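Local coordinates for protein monoglyceride lipase (Saccharomyces cerevisiae, PDB 4ZWN) that hydrolyses monoacylglycerols to free fatty acids and glycerol, preferring monounsaturated substrates, and also takes part in fatty acid ethyl ester breakdown, at residues A[44-49]-A[121-126]; A[289-294]-A[325-330]; A[295-300]-A[313-318]. The protein carries 2 engineered substitutions. One frame throughout, in Å; residues are numbered along the deposited sequence.

Interaction 1. Residues A[44-49]-A[121-126]; sequences AKFGYM and EHFVEK
Strand 44-51 passes beside helix 113-134, the CA atoms of Y48 and F123 coming within 9.7 Å. The strand is second from one edge of the central, mostly parallel sheet of this alpha/beta hydrolase, between strands 37-41 and 89-94. F46 and Y48, two residues apart, both direct their CB atoms at the helix, whereas G47 between them offers no side chain.

F46 and F123 make a T-shaped pair: the edge of F123 is presented to a face of F46, with centroids 5.2 Å apart and planes at 72°. The CE2 corner of F123 lies above the rim of the F46 ring, not its middle, while CZ of F123 approaches CB of F46 to 3.5 Å. A face of F123 is in turn occupied by its helix neighbour H122, whose CD2 sits over the ring centre. F123 also stacks with F94 of the adjacent strand 89-94, so it sits between strand and helix neighbours in a buried layer.

The second meeting is looser. With chi1 at 178° the K126 chain leaves the helix extended and runs toward the strand, and it bends only at its last torsion, chi4. Its amine forms a salt bridge with E130 farther along the same helix; toward the strand, K126 NZ approaches the Y48 ring obliquely, 4.1 Å from CE1 of Y48.

Interaction 2. Residues A[289-294]-A[325-330]; sequences SADKEL and DKHTTT
D291 and H327 join the loop leading into strand 292-297 to the residue just past the end of helix 310-326, through one His-carboxylate hydrogen bond at the margin of the alpha/beta hydrolase fold, away from the catalytic residues. NE2 of H327 donates to OD2 of D291 over 2.6 Å, and the N-H points almost straight at its acceptor (167°). The two side chains arrive from opposite directions. On the histidine side the oxygen lies practically in the ring plane; on the aspartate side the approach is syn but tilted out of the carboxylate plane, and the planes of carboxylate and ring are 30° apart. With CG anti to the amide nitrogen (chi1 -165°), D291 holds its carboxylate out toward the helix end.

The other ring nitrogen, H327 ND1, is hydrogen-bonded to the carbonyl oxygen of W323, one turn back in the helix. Bonds to acceptors at both nitrogens fix the rotation of the ring and are consistent with a doubly protonated imidazole, a state that the carboxylate and the carbonyl-bearing end of the helix would probably favour. A longer-range term may come from K326, whose NZ is 4.7 Å from OD2 of D291, too far for direct contact but of opposite charge.

Backbone bonds frame the contact: T328 N reaches D325 O at 3.0 Å where the helix ends, and D291 pairs through its main chain with V264.

Apolar neighbours flank the pair: P263 touches both D291 and H327, and H327 also leans on F139. The bond thus spans the partly exposed margin of the sheet, linking the start of its edge strand 292-297 to the C-terminal end of helix 310-326, close to strands 264-269 and 138-143.

Interaction 3. Residues A[295-300]-A[313-318]; sequences KLYPGA and FNTVFN
The hydroxyl of Y297 hydrogen-bonds OD2 of D319, three residues beyond V316 on helix 310-326, and so ties the last residue of an edge strand to the helix that its ring packs against. The setting is the closing beta-alpha unit of the alpha/beta hydrolase fold: strand 292-297 ends, a loop carries the chain onward, and the C-terminal helix runs back alongside the strand in roughly the opposite direction. At the closest point the CA atoms of Y297 and V316 are 7.7 Å apart.

Beneath this polar tip, the phenol illustrates how one ring can meet a helix by face and edge together. V316 CG2 stands over the centre of one face in a CH-pi contact, 3.7 Å from the ring centroid and only 5° off the normal. CG2, anti to the carbonyl carbon of V316, is the branch that reaches the ring, although the CB-CG2 bond slants across the face. V316 also touches I304 and F305 of the intervening loop.

T315 contributes at the ring's edge, near its plane, while its OG1 bonds back to the carbonyl of K311. Past the strand, a type II turn from Y297 to A300, with G299 at positive phi, closes by A300 N to Y297 O at 3.2 Å. At the rim, T315 CG2 lies 3.8 Å from Y297 CE1.

How the interactions relate
All three contacts reach the same central sheet, interactions 1 and 3 by a helix face and interaction 2 at a helix end, but at its two margins. Interaction 1 belongs to the side of strands 37-41 and 44-51; its centre is 29 Å from that of interaction 3, across the middle of the chain, and 26 Å from that of interaction 2. Interactions 2 and 3 share strand 292-297 and helix 310-326, with centres 18 Å apart, and interaction 3 is nested inside the loop that interaction 2 closes. Only interaction 3 approaches the inferred catalytic triad: the side chain of Y297 is about 9 Å from that of D272, and the side chain of V316 about 11 Å from that of H302.

Interaction 1. Residues A[44-49]-A[121-126]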
ATOM      1  N   ALA A  44      15.250  -2.114  14.315  1.00 43.16           N
ATOM      2  CA  ALA A  44      14.157  -1.150  14.248  1.00 38.93           C
ATOM      3  C   ALA A  44      12.975  -1.586  15.109  1.00 41.35           C
ATOM      4  O   ALA A  44      12.669  -2.775  15.207  1.00 40.51           O
ATOM      5  CB  ALA A  44      13.720  -0.947  12.807  1.00 36.25           C
ATOM      6  N   LYS A  45      12.321  -0.615  15.739  1.00 45.30           N
ATOM      7  CA  LYS A  45      11.144  -0.889  16.553  1.00 45.86           C
ATOM      8  C   LYS A  45       9.885  -0.615  15.744  1.00 41.20           C
ATOM      9  O   LYS A  45       9.440   0.527  15.635  1.00 45.52           O
ATOM     10  CB  LYS A  45      11.152  -0.046  17.832  1.00 46.79           C
ATOM     11  CG  LYS A  45      10.097  -0.467  18.842  1.00 48.19           C
ATOM     12  CD  LYS A  45      10.088   0.423  20.075  1.00 45.02           C
ATOM     13  CE  LYS A  45       9.537   1.803  19.762  1.00 49.01           C
ATOM     14  NZ  LYS A  45       9.295   2.596  21.000  1.00 51.64           N
ATOM     15  N   PHE A  46       9.321  -1.672  15.171  1.00 45.59           N
ATOM     16  CA  PHE A  46       8.166  -1.547  14.292  1.00 43.80           C
ATOM     17  C   PHE A  46       6.856  -1.399  15.061  1.00 46.59           C
ATOM     18  O   PHE A  46       6.503  -2.252  15.875  1.00 46.18           O
ATOM     19  CB  PHE A  46       8.076  -2.759  13.360  1.00 42.08           C
ATOM     20  CG  PHE A  46       9.174  -2.826  12.339  1.00 37.83           C
ATOM     21  CD1 PHE A  46      10.364  -3.475  12.621  1.00 42.00           C
ATOM     22  CD2 PHE A  46       9.013  -2.247  11.094  1.00 35.00           C
ATOM     23  CE1 PHE A  46      11.375  -3.537  11.681  1.00 40.78           C
ATOM     24  CE2 PHE A  46      10.020  -2.308  10.149  1.00 36.49           C
ATOM     25  CZ  PHE A  46      11.202  -2.953  10.444  1.00 35.72           C
ATOM     26  N   GLY A  47       6.140  -0.311  14.795  1.00 41.92           N
ATOM     27  CA  GLY A  47       4.789  -0.157  15.299  1.00 41.10           C
ATOM     28  C   GLY A  47       3.821  -0.869  14.371  1.00 44.09           C
ATOM     29  O   GLY A  47       3.901  -0.717  13.152  1.00 39.26           O
ATOM     30  N   TYR A  48       2.912  -1.658  14.935  1.00 41.54           N
ATOM     31  CA  TYR A  48       1.971  -2.407  14.113  1.00 43.77           C
ATOM     32  C   TYR A  48       0.607  -2.541  14.774  1.00 43.13           C
ATOM     33  O   TYR A  48       0.449  -2.278  15.966  1.00 45.37           O
ATOM     34  CB  TYR A  48       2.527  -3.797  13.786  1.00 41.22           C
ATOM     35  CG  TYR A  48       2.610  -4.722  14.979  1.00 48.74           C
ATOM     36  CD1 TYR A  48       1.591  -5.622  15.257  1.00 46.79           C
ATOM     37  CD2 TYR A  48       3.709  -4.695  15.825  1.00 45.51           C
ATOM     38  CE1 TYR A  48       1.663  -6.467  16.345  1.00 52.63           C
ATOM     39  CE2 TYR A  48       3.791  -5.537  16.915  1.00 46.18           C
ATOM     40  CZ  TYR A  48       2.767  -6.421  17.170  1.00 50.89           C
ATOM     41  OH  TYR A  48       2.847  -7.262  18.257  1.00 56.81           O
ATOM     42  N   MET A  49      -0.373  -2.960  13.981  1.00 41.91           N
ATOM     43  CA  MET A  49      -1.738  -3.133  14.453  1.00 32.81           C
ATOM     44  C   MET A  49      -2.339  -4.431  13.948  1.00 38.05           C
ATOM     45  O   MET A  49      -2.145  -4.811  12.793  1.00 35.04           O
ATOM     46  CB  MET A  49      -2.618  -1.969  14.008  1.00 30.62           C
ATOM     47  CG  MET A  49      -2.500  -0.730  14.855  1.00 33.31           C
ATOM     48  SD  MET A  49      -3.749   0.472  14.383  1.00 33.44           S
ATOM     49  CE  MET A  49      -3.413   1.775  15.564  1.00 41.02           C
ATOM     50  N   GLU A 121       9.120  -9.726   4.662  1.00 35.70           N
ATOM     51  CA  GLU A 121       9.137 -11.177   4.838  1.00 37.75           C
ATOM     52  C   GLU A 121       8.907 -11.558   6.295  1.00 35.52           C
ATOM     53  O   GLU A 121       8.258 -12.564   6.586  1.00 41.10           O
ATOM     54  CB  GLU A 121      10.460 -11.774   4.347  1.00 35.01           C
ATOM     55  CG  GLU A 121      10.729 -11.614   2.855  1.00 33.56           C
ATOM     56  CD  GLU A 121       9.887 -12.534   1.985  1.00 40.67           C
ATOM     57  OE1 GLU A 121       9.020 -13.257   2.520  1.00 42.10           O
ATOM     58  OE2 GLU A 121      10.103 -12.540   0.755  1.00 38.68           O
ATOM     59  N   HIS A 122       9.434 -10.747   7.207  1.00 36.35           N
ATOM     60  CA  HIS A 122       9.269 -10.991   8.635  1.00 36.71           C
ATOM     61  C   HIS A 122       7.807 -10.942   9.065  1.00 38.24           C
ATOM     62  O   HIS A 122       7.353 -11.789   9.835  1.00 41.33           O
ATOM     63  CB  HIS A 122      10.068  -9.977   9.454  1.00 38.94           C
ATOM     64  CG  HIS A 122       9.763 -10.023  10.919  1.00 42.77           C
ATOM     65  ND1 HIS A 122      10.292 -10.980  11.759  1.00 43.59           N
ATOM     66  CD2 HIS A 122       8.962  -9.248  11.688  1.00 38.20           C
ATOM     67  CE1 HIS A 122       9.841 -10.783  12.985  1.00 39.91           C
ATOM     68  NE2 HIS A 122       9.031  -9.739  12.970  1.00 35.16           N
ATOM     69  N   PHE A 123       7.079  -9.946   8.572  1.00 33.82           N
ATOM     70  CA  PHE A 123       5.690  -9.748   8.969  1.00 34.98           C
ATOM     71  C   PHE A 123       4.741 -10.624   8.167  1.00 39.16           C
ATOM     72  O   PHE A 123       3.622 -10.894   8.602  1.00 44.44           O
ATOM     73  CB  PHE A 123       5.297  -8.279   8.826  1.00 34.69           C
ATOM     74  CG  PHE A 123       5.924  -7.391   9.857  1.00 36.30           C
ATOM     75  CD1 PHE A 123       5.430  -7.358  11.152  1.00 37.23           C
ATOM     76  CD2 PHE A 123       7.012  -6.597   9.539  1.00 38.70           C
ATOM     77  CE1 PHE A 123       6.006  -6.548  12.109  1.00 37.40           C
ATOM     78  CE2 PHE A 123       7.594  -5.783  10.490  1.00 39.01           C
ATOM     79  CZ  PHE A 123       7.089  -5.758  11.778  1.00 40.00           C
ATOM     80  N   VAL A 124       5.189 -11.065   6.998  1.00 36.71           N
ATOM     81  CA  VAL A 124       4.438 -12.044   6.227  1.00 36.42           C
ATOM     82  C   VAL A 124       4.424 -13.364   6.987  1.00 40.88           C
ATOM     83  O   VAL A 124       3.368 -13.962   7.196  1.00 44.83           O
ATOM     84  CB  VAL A 124       5.032 -12.252   4.816  1.00 35.26           C
ATOM     85  CG1 VAL A 124       4.542 -13.559   4.215  1.00 34.74           C
ATOM     86  CG2 VAL A 124       4.682 -11.083   3.913  1.00 30.53           C
ATOM     87  N   GLU A 125       5.603 -13.801   7.421  1.00 43.32           N
ATOM     88  CA  GLU A 125       5.735 -15.059   8.147  1.00 41.17           C
ATOM     89  C   GLU A 125       5.025 -15.026   9.495  1.00 41.69           C
ATOM     90  O   GLU A 125       4.531 -16.049   9.966  1.00 48.02           O
ATOM     91  CB  GLU A 125       7.208 -15.401   8.341  1.00 38.64           C
ATOM     92  CG  GLU A 125       7.933 -15.691   7.045  1.00 42.99           C
ATOM     93  CD  GLU A 125       9.416 -15.888   7.247  1.00 44.52           C
ATOM     94  OE1 GLU A 125       9.892 -15.673   8.381  1.00 44.94           O
ATOM     95  OE2 GLU A 125      10.106 -16.258   6.271  1.00 43.16           O
ATOM     96  N   LYS A 126       4.981 -13.849  10.112  1.00 38.75           N
ATOM     97  CA  LYS A 126       4.277 -13.669  11.377  1.00 33.75           C
ATOM     98  C   LYS A 126       2.784 -13.911  11.200  1.00 44.39           C
ATOM     99  O   LYS A 126       2.168 -14.660  11.961  1.00 45.14           O
ATOM    100  CB  LYS A 126       4.519 -12.264  11.932  1.00 39.04           C
ATOM    101  CG  LYS A 126       3.779 -11.955  13.229  1.00 38.08           C
ATOM    102  CD  LYS A 126       3.958 -10.492  13.622  1.00 46.72           C
ATOM    103  CE  LYS A 126       3.691 -10.257  15.107  1.00 48.52           C
ATOM    104  NZ  LYS A 126       2.268 -10.473  15.487  1.00 62.01           N
TER

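Interaction 2. Residues A[289-294]-A[325-330]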
ATOM      1  N   SER A 289      -1.032 -14.357 -14.963  1.00 33.57           N
ATOM      2  CA  SER A 289      -2.080 -15.011 -14.185  1.00 37.04           C
ATOM      3  C   SER A 289      -3.406 -15.078 -14.931  1.00 36.96           C
ATOM      4  O   SER A 289      -3.745 -14.172 -15.695  1.00 42.69           O
ATOM      5  CB  SER A 289      -2.284 -14.292 -12.852  1.00 35.64           C
ATOM      6  OG  SER A 289      -3.358 -14.870 -12.132  1.00 40.25           O
ATOM      7  N   ALA A 290      -4.151 -16.155 -14.699  1.00 35.66           N
ATOM      8  CA  ALA A 290      -5.454 -16.349 -15.327  1.00 34.39           C
ATOM      9  C   ALA A 290      -6.523 -15.479 -14.669  1.00 36.15           C
ATOM     10  O   ALA A 290      -7.445 -15.002 -15.331  1.00 35.62           O
ATOM     11  CB  ALA A 290      -5.855 -17.809 -15.266  1.00 31.40           C
ATOM     12  N   ASP A 291      -6.386 -15.281 -13.362  1.00 30.36           N
ATOM     13  CA  ASP A 291      -7.310 -14.458 -12.592  1.00 31.40           C
ATOM     14  C   ASP A 291      -6.690 -13.080 -12.347  1.00 34.43           C
ATOM     15  O   ASP A 291      -6.050 -12.850 -11.323  1.00 34.40           O
ATOM     16  CB  ASP A 291      -7.650 -15.148 -11.265  1.00 35.27           C
ATOM     17  CG  ASP A 291      -8.860 -14.545 -10.570  1.00 36.61           C
ATOM     18  OD1 ASP A 291      -9.297 -13.441 -10.953  1.00 39.43           O
ATOM     19  OD2 ASP A 291      -9.370 -15.181  -9.622  1.00 43.45           O
ATOM     20  N   LYS A 292      -6.870 -12.171 -13.301  1.00 30.43           N
ATOM     21  CA  LYS A 292      -6.323 -10.820 -13.187  1.00 36.69           C
ATOM     22  C   LYS A 292      -7.351  -9.792 -13.646  1.00 33.64           C
ATOM     23  O   LYS A 292      -8.151 -10.072 -14.531  1.00 35.76           O
ATOM     24  CB  LYS A 292      -5.037 -10.685 -14.008  1.00 28.38           C
ATOM     25  CG  LYS A 292      -5.229 -10.904 -15.501  1.00 29.98           C
ATOM     26  CD  LYS A 292      -3.914 -10.808 -16.255  1.00 31.03           C
ATOM     27  CE  LYS A 292      -4.130 -10.931 -17.756  1.00 30.73           C
ATOM     28  NZ  LYS A 292      -2.898 -10.620 -18.535  1.00 31.62           N
ATOM     29  N   GLU A 293      -7.331  -8.605 -13.047  1.00 30.28           N
ATOM     30  CA  GLU A 293      -8.295  -7.568 -13.398  1.00 29.87           C
ATOM     31  C   GLU A 293      -7.826  -6.170 -13.003  1.00 29.49           C
ATOM     32  O   GLU A 293      -7.214  -5.982 -11.955  1.00 26.45           O
ATOM     33  CB  GLU A 293      -9.645  -7.854 -12.737  1.00 34.06           C
ATOM     34  CG  GLU A 293     -10.747  -6.874 -13.114  1.00 36.35           C
ATOM     35  CD  GLU A 293     -12.021  -7.094 -12.325  1.00 36.78           C
ATOM     36  OE1 GLU A 293     -12.017  -7.948 -11.414  1.00 44.75           O
ATOM     37  OE2 GLU A 293     -13.025  -6.411 -12.612  1.00 38.10           O
ATOM     38  N   LEU A 294      -8.120  -5.196 -13.856  1.00 30.02           N
ATOM     39  CA  LEU A 294      -7.917  -3.791 -13.529  1.00 27.63           C
ATOM     40  C   LEU A 294      -9.254  -3.063 -13.448  1.00 29.02           C
ATOM     41  O   LEU A 294     -10.086  -3.175 -14.349  1.00 28.97           O
ATOM     42  CB  LEU A 294      -7.020  -3.112 -14.565  1.00 29.28           C
ATOM     43  CG  LEU A 294      -6.981  -1.582 -14.501  1.00 30.45           C
ATOM     44  CD1 LEU A 294      -6.355  -1.102 -13.197  1.00 33.72           C
ATOM     45  CD2 LEU A 294      -6.238  -1.015 -15.691  1.00 26.44           C
ATOM     46  N   ASP A 325     -14.516 -11.955  -1.092  1.00 34.58           N
ATOM     47  CA  ASP A 325     -15.531 -12.977  -0.877  1.00 35.91           C
ATOM     48  C   ASP A 325     -15.429 -14.058  -1.939  1.00 38.39           C
ATOM     49  O   ASP A 325     -15.497 -15.248  -1.634  1.00 45.17           O
ATOM     50  CB  ASP A 325     -16.936 -12.365  -0.884  1.00 36.95           C
ATOM     51  CG  ASP A 325     -17.203 -11.499   0.331  1.00 36.75           C
ATOM     52  OD1 ASP A 325     -16.468 -11.631   1.334  1.00 40.25           O
ATOM     53  OD2 ASP A 325     -18.153 -10.692   0.286  1.00 37.32           O
ATOM     54  N   LYS A 326     -15.249 -13.633  -3.185  1.00 34.66           N
ATOM     55  CA  LYS A 326     -15.134 -14.558  -4.307  1.00 40.39           C
ATOM     56  C   LYS A 326     -13.970 -15.533  -4.124  1.00 42.77           C
ATOM     57  O   LYS A 326     -14.046 -16.687  -4.550  1.00 40.40           O
ATOM     58  CB  LYS A 326     -14.977 -13.782  -5.615  1.00 34.97           C
ATOM     59  CG  LYS A 326     -14.989 -14.650  -6.856  1.00 45.14           C
ATOM     60  CD  LYS A 326     -14.784 -13.821  -8.112  1.00 46.77           C
ATOM     61  CE  LYS A 326     -14.890 -14.685  -9.354  1.00 53.72           C
ATOM     62  NZ  LYS A 326     -14.002 -15.878  -9.257  1.00 56.92           N
ATOM     63  N   HIS A 327     -12.905 -15.073  -3.472  1.00 39.67           N
ATOM     64  CA  HIS A 327     -11.707 -15.891  -3.304  1.00 38.81           C
ATOM     65  C   HIS A 327     -11.624 -16.468  -1.899  1.00 40.09           C
ATOM     66  O   HIS A 327     -10.578 -16.982  -1.465  1.00 40.04           O
ATOM     67  CB  HIS A 327     -10.468 -15.075  -3.642  1.00 35.18           C
ATOM     68  CG  HIS A 327     -10.415 -14.651  -5.075  1.00 40.64           C
ATOM     69  ND1 HIS A 327     -11.055 -13.522  -5.545  1.00 34.92           N
ATOM     70  CD2 HIS A 327      -9.814 -15.217  -6.150  1.00 35.70           C
ATOM     71  CE1 HIS A 327     -10.841 -13.407  -6.843  1.00 37.35           C
ATOM     72  NE2 HIS A 327     -10.093 -14.421  -7.236  1.00 35.14           N
ATOM     73  N   THR A 328     -12.759 -16.399  -1.202  1.00 42.12           N
ATOM     74  CA  THR A 328     -12.933 -17.135   0.056  1.00 49.51           C
ATOM     75  C   THR A 328     -14.275 -17.883   0.105  1.00 55.56           C
ATOM     76  O   THR A 328     -14.749 -18.320   1.181  1.00 62.54           O
ATOM     77  CB  THR A 328     -12.789 -16.201   1.295  1.00 46.26           C
ATOM     78  OG1 THR A 328     -13.722 -15.122   1.225  1.00 36.83           O
ATOM     79  CG2 THR A 328     -11.377 -15.614   1.367  1.00 34.67           C
ATOM     80  N   THR A 329     -14.892 -18.033  -1.063  1.00 60.62           N
ATOM     81  CA  THR A 329     -16.171 -18.724  -1.170  1.00 68.02           C
ATOM     82  C   THR A 329     -15.990 -20.236  -1.078  1.00 80.33           C
ATOM     83  O   THR A 329     -15.256 -20.832  -1.865  1.00 81.52           O
ATOM     84  CB  THR A 329     -16.888 -18.382  -2.489  1.00 66.92           C
ATOM     85  OG1 THR A 329     -18.112 -19.123  -2.576  1.00 72.76           O
ATOM     86  CG2 THR A 329     -16.007 -18.727  -3.680  1.00 61.59           C
ATOM     87  N   THR A 330     -16.663 -20.850  -0.110  1.00 88.27           N
ATOM     88  CA  THR A 330     -16.577 -22.291   0.088  1.00 92.58           C
ATOM     89  C   THR A 330     -17.961 -22.932   0.091  1.00 91.77           C
ATOM     90  O   THR A 330     -18.413 -23.463  -0.923  1.00 94.57           O
ATOM     91  CB  THR A 330     -15.857 -22.639   1.404  1.00 90.81           C
ATOM     92  OG1 THR A 330     -16.463 -21.920   2.486  1.00 89.57           O
ATOM     93  CG2 THR A 330     -14.384 -22.271   1.319  1.00 80.95           C
TER

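Interaction 3. Residues A[295-300]-A[313-318]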
ATOM      1  N   LYS A 295      -9.461  -2.329 -12.362  1.00 26.78           N
ATOM      2  CA  LYS A 295     -10.638  -1.480 -12.230  1.00 28.18           C
ATOM      3  C   LYS A 295     -10.232  -0.011 -12.161  1.00 30.69           C
ATOM      4  O   LYS A 295      -9.430   0.390 -11.315  1.00 31.13           O
ATOM      5  CB  LYS A 295     -11.456  -1.862 -10.993  1.00 32.98           C
ATOM      6  CG  LYS A 295     -12.280  -3.132 -11.152  1.00 35.54           C
ATOM      7  CD  LYS A 295     -13.209  -3.346  -9.961  1.00 42.51           C
ATOM      8  CE  LYS A 295     -14.031  -4.619 -10.112  1.00 42.88           C
ATOM      9  NZ  LYS A 295     -14.855  -4.596 -11.354  1.00 50.09           N
ATOM     10  N   LEU A 296     -10.781   0.783 -13.072  1.00 31.43           N
ATOM     11  CA  LEU A 296     -10.544   2.218 -13.086  1.00 31.73           C
ATOM     12  C   LEU A 296     -11.789   2.929 -12.584  1.00 37.40           C
ATOM     13  O   LEU A 296     -12.907   2.559 -12.948  1.00 35.15           O
ATOM     14  CB  LEU A 296     -10.175   2.695 -14.492  1.00 35.69           C
ATOM     15  CG  LEU A 296      -8.862   2.146 -15.053  1.00 31.12           C
ATOM     16  CD1 LEU A 296      -8.651   2.598 -16.487  1.00 28.99           C
ATOM     17  CD2 LEU A 296      -7.699   2.580 -14.179  1.00 31.92           C
ATOM     18  N   TYR A 297     -11.603   3.947 -11.749  1.00 31.61           N
ATOM     19  CA  TYR A 297     -12.742   4.620 -11.132  1.00 33.14           C
ATOM     20  C   TYR A 297     -12.846   6.083 -11.548  1.00 37.05           C
ATOM     21  O   TYR A 297     -11.996   6.899 -11.194  1.00 33.33           O
ATOM     22  CB  TYR A 297     -12.657   4.505  -9.610  1.00 28.52           C
ATOM     23  CG  TYR A 297     -12.759   3.080  -9.119  1.00 29.00           C
ATOM     24  CD1 TYR A 297     -13.986   2.534  -8.768  1.00 30.56           C
ATOM     25  CD2 TYR A 297     -11.631   2.276  -9.020  1.00 29.95           C
ATOM     26  CE1 TYR A 297     -14.087   1.228  -8.323  1.00 30.92           C
ATOM     27  CE2 TYR A 297     -11.721   0.970  -8.578  1.00 33.62           C
ATOM     28  CZ  TYR A 297     -12.953   0.451  -8.231  1.00 33.26           C
ATOM     29  OH  TYR A 297     -13.050  -0.846  -7.789  1.00 30.19           O
ATOM     30  N   PRO A 298     -13.902   6.402 -12.261  1.00 36.05           N
ATOM     31  CA  PRO A 298     -14.141   7.754 -12.734  1.00 31.65           C
ATOM     32  C   PRO A 298     -14.402   8.716 -11.616  1.00 36.02           C
ATOM     33  O   PRO A 298     -15.128   8.416 -10.715  1.00 37.50           O
ATOM     34  CB  PRO A 298     -15.384   7.594 -13.574  1.00 35.90           C
ATOM     35  CG  PRO A 298     -15.342   6.198 -14.010  1.00 32.77           C
ATOM     36  CD  PRO A 298     -14.830   5.450 -12.853  1.00 25.47           C
ATOM     37  N   GLY A 299     -13.780   9.876 -11.683  1.00 38.23           N
ATOM     38  CA  GLY A 299     -13.913  10.875 -10.661  1.00 32.91           C
ATOM     39  C   GLY A 299     -13.033  10.650  -9.475  1.00 40.22           C
ATOM     40  O   GLY A 299     -13.012  11.421  -8.563  1.00 46.39           O
ATOM     41  N   ALA A 300     -12.293   9.570  -9.472  1.00 41.07           N
ATOM     42  CA  ALA A 300     -11.455   9.292  -8.339  1.00 36.63           C
ATOM     43  C   ALA A 300     -10.028   9.674  -8.599  1.00 32.42           C
ATOM     44  O   ALA A 300      -9.634   9.859  -9.689  1.00 35.89           O
ATOM     45  CB  ALA A 300     -11.583   7.860  -7.910  1.00 28.46           C
ATOM     46  N   PHE A 313     -15.002   5.889  -1.971  1.00 33.88           N
ATOM     47  CA  PHE A 313     -14.542   4.822  -1.089  1.00 34.32           C
ATOM     48  C   PHE A 313     -15.495   3.635  -1.080  1.00 36.81           C
ATOM     49  O   PHE A 313     -15.059   2.486  -1.130  1.00 38.01           O
ATOM     50  CB  PHE A 313     -14.355   5.332   0.341  1.00 41.28           C
ATOM     51  CG  PHE A 313     -13.945   4.258   1.312  1.00 42.47           C
ATOM     52  CD1 PHE A 313     -12.618   3.877   1.422  1.00 39.30           C
ATOM     53  CD2 PHE A 313     -14.888   3.620   2.102  1.00 37.08           C
ATOM     54  CE1 PHE A 313     -12.237   2.885   2.304  1.00 37.82           C
ATOM     55  CE2 PHE A 313     -14.513   2.627   2.984  1.00 37.81           C
ATOM     56  CZ  PHE A 313     -13.183   2.259   3.085  1.00 38.19           C
ATOM     57  N   ASN A 314     -16.792   3.917  -1.008  1.00 36.27           N
ATOM     58  CA  ASN A 314     -17.797   2.862  -0.990  1.00 38.32           C
ATOM     59  C   ASN A 314     -17.740   2.005  -2.246  1.00 36.65           C
ATOM     60  O   ASN A 314     -17.749   0.779  -2.164  1.00 36.03           O
ATOM     61  CB  ASN A 314     -19.197   3.457  -0.821  1.00 35.62           C
ATOM     62  CG  ASN A 314     -19.416   4.042   0.560  1.00 38.44           C
ATOM     63  OD1 ASN A 314     -18.793   3.614   1.534  1.00 43.87           O
ATOM     64  ND2 ASN A 314     -20.300   5.029   0.653  1.00 42.50           N
ATOM     65  N   THR A 315     -17.669   2.657  -3.402  1.00 41.07           N
ATOM     66  CA  THR A 315     -17.569   1.961  -4.681  1.00 38.48           C
ATOM     67  C   THR A 315     -16.291   1.129  -4.748  1.00 39.44           C
ATOM     68  O   THR A 315     -16.302  -0.028  -5.177  1.00 31.28           O
ATOM     69  CB  THR A 315     -17.584   2.951  -5.863  1.00 41.06           C
ATOM     70  OG1 THR A 315     -18.747   3.786  -5.781  1.00 43.60           O
ATOM     71  CG2 THR A 315     -17.583   2.205  -7.189  1.00 34.48           C
ATOM     72  N   VAL A 316     -15.192   1.733  -4.308  1.00 35.17           N
ATOM     73  CA  VAL A 316     -13.889   1.087  -4.356  1.00 32.90           C
ATOM     74  C   VAL A 316     -13.797  -0.079  -3.371  1.00 34.67           C
ATOM     75  O   VAL A 316     -13.346  -1.168  -3.731  1.00 32.27           O
ATOM     76  CB  VAL A 316     -12.762   2.107  -4.079  1.00 34.61           C
ATOM     77  CG1 VAL A 316     -11.457   1.405  -3.814  1.00 30.02           C
ATOM     78  CG2 VAL A 316     -12.618   3.061  -5.260  1.00 34.30           C
ATOM     79  N   PHE A 317     -14.243   0.138  -2.135  1.00 37.58           N
ATOM     80  CA  PHE A 317     -14.173  -0.906  -1.115  1.00 32.32           C
ATOM     81  C   PHE A 317     -15.105  -2.078  -1.407  1.00 38.67           C
ATOM     82  O   PHE A 317     -14.759  -3.231  -1.145  1.00 39.35           O
ATOM     83  CB  PHE A 317     -14.494  -0.347   0.271  1.00 32.46           C
ATOM     84  CG  PHE A 317     -14.649  -1.413   1.320  1.00 37.96           C
ATOM     85  CD1 PHE A 317     -13.538  -2.049   1.845  1.00 35.12           C
ATOM     86  CD2 PHE A 317     -15.906  -1.794   1.763  1.00 34.43           C
ATOM     87  CE1 PHE A 317     -13.677  -3.038   2.804  1.00 38.32           C
ATOM     88  CE2 PHE A 317     -16.050  -2.784   2.717  1.00 33.06           C
ATOM     89  CZ  PHE A 317     -14.934  -3.407   3.237  1.00 35.60           C
ATOM     90  N   ASN A 318     -16.292  -1.785  -1.930  1.00 38.40           N
ATOM     91  CA  ASN A 318     -17.243  -2.842  -2.254  1.00 38.56           C
ATOM     92  C   ASN A 318     -16.694  -3.792  -3.306  1.00 38.70           C
ATOM     93  O   ASN A 318     -16.942  -4.997  -3.250  1.00 39.87           O
ATOM     94  CB  ASN A 318     -18.573  -2.255  -2.726  1.00 34.75           C
ATOM     95  CG  ASN A 318     -19.391  -1.689  -1.588  1.00 47.67           C
ATOM     96  OD1 ASN A 318     -19.141  -1.994  -0.419  1.00 45.25           O
ATOM     97  ND2 ASN A 318     -20.378  -0.862  -1.920  1.00 48.25           N
TER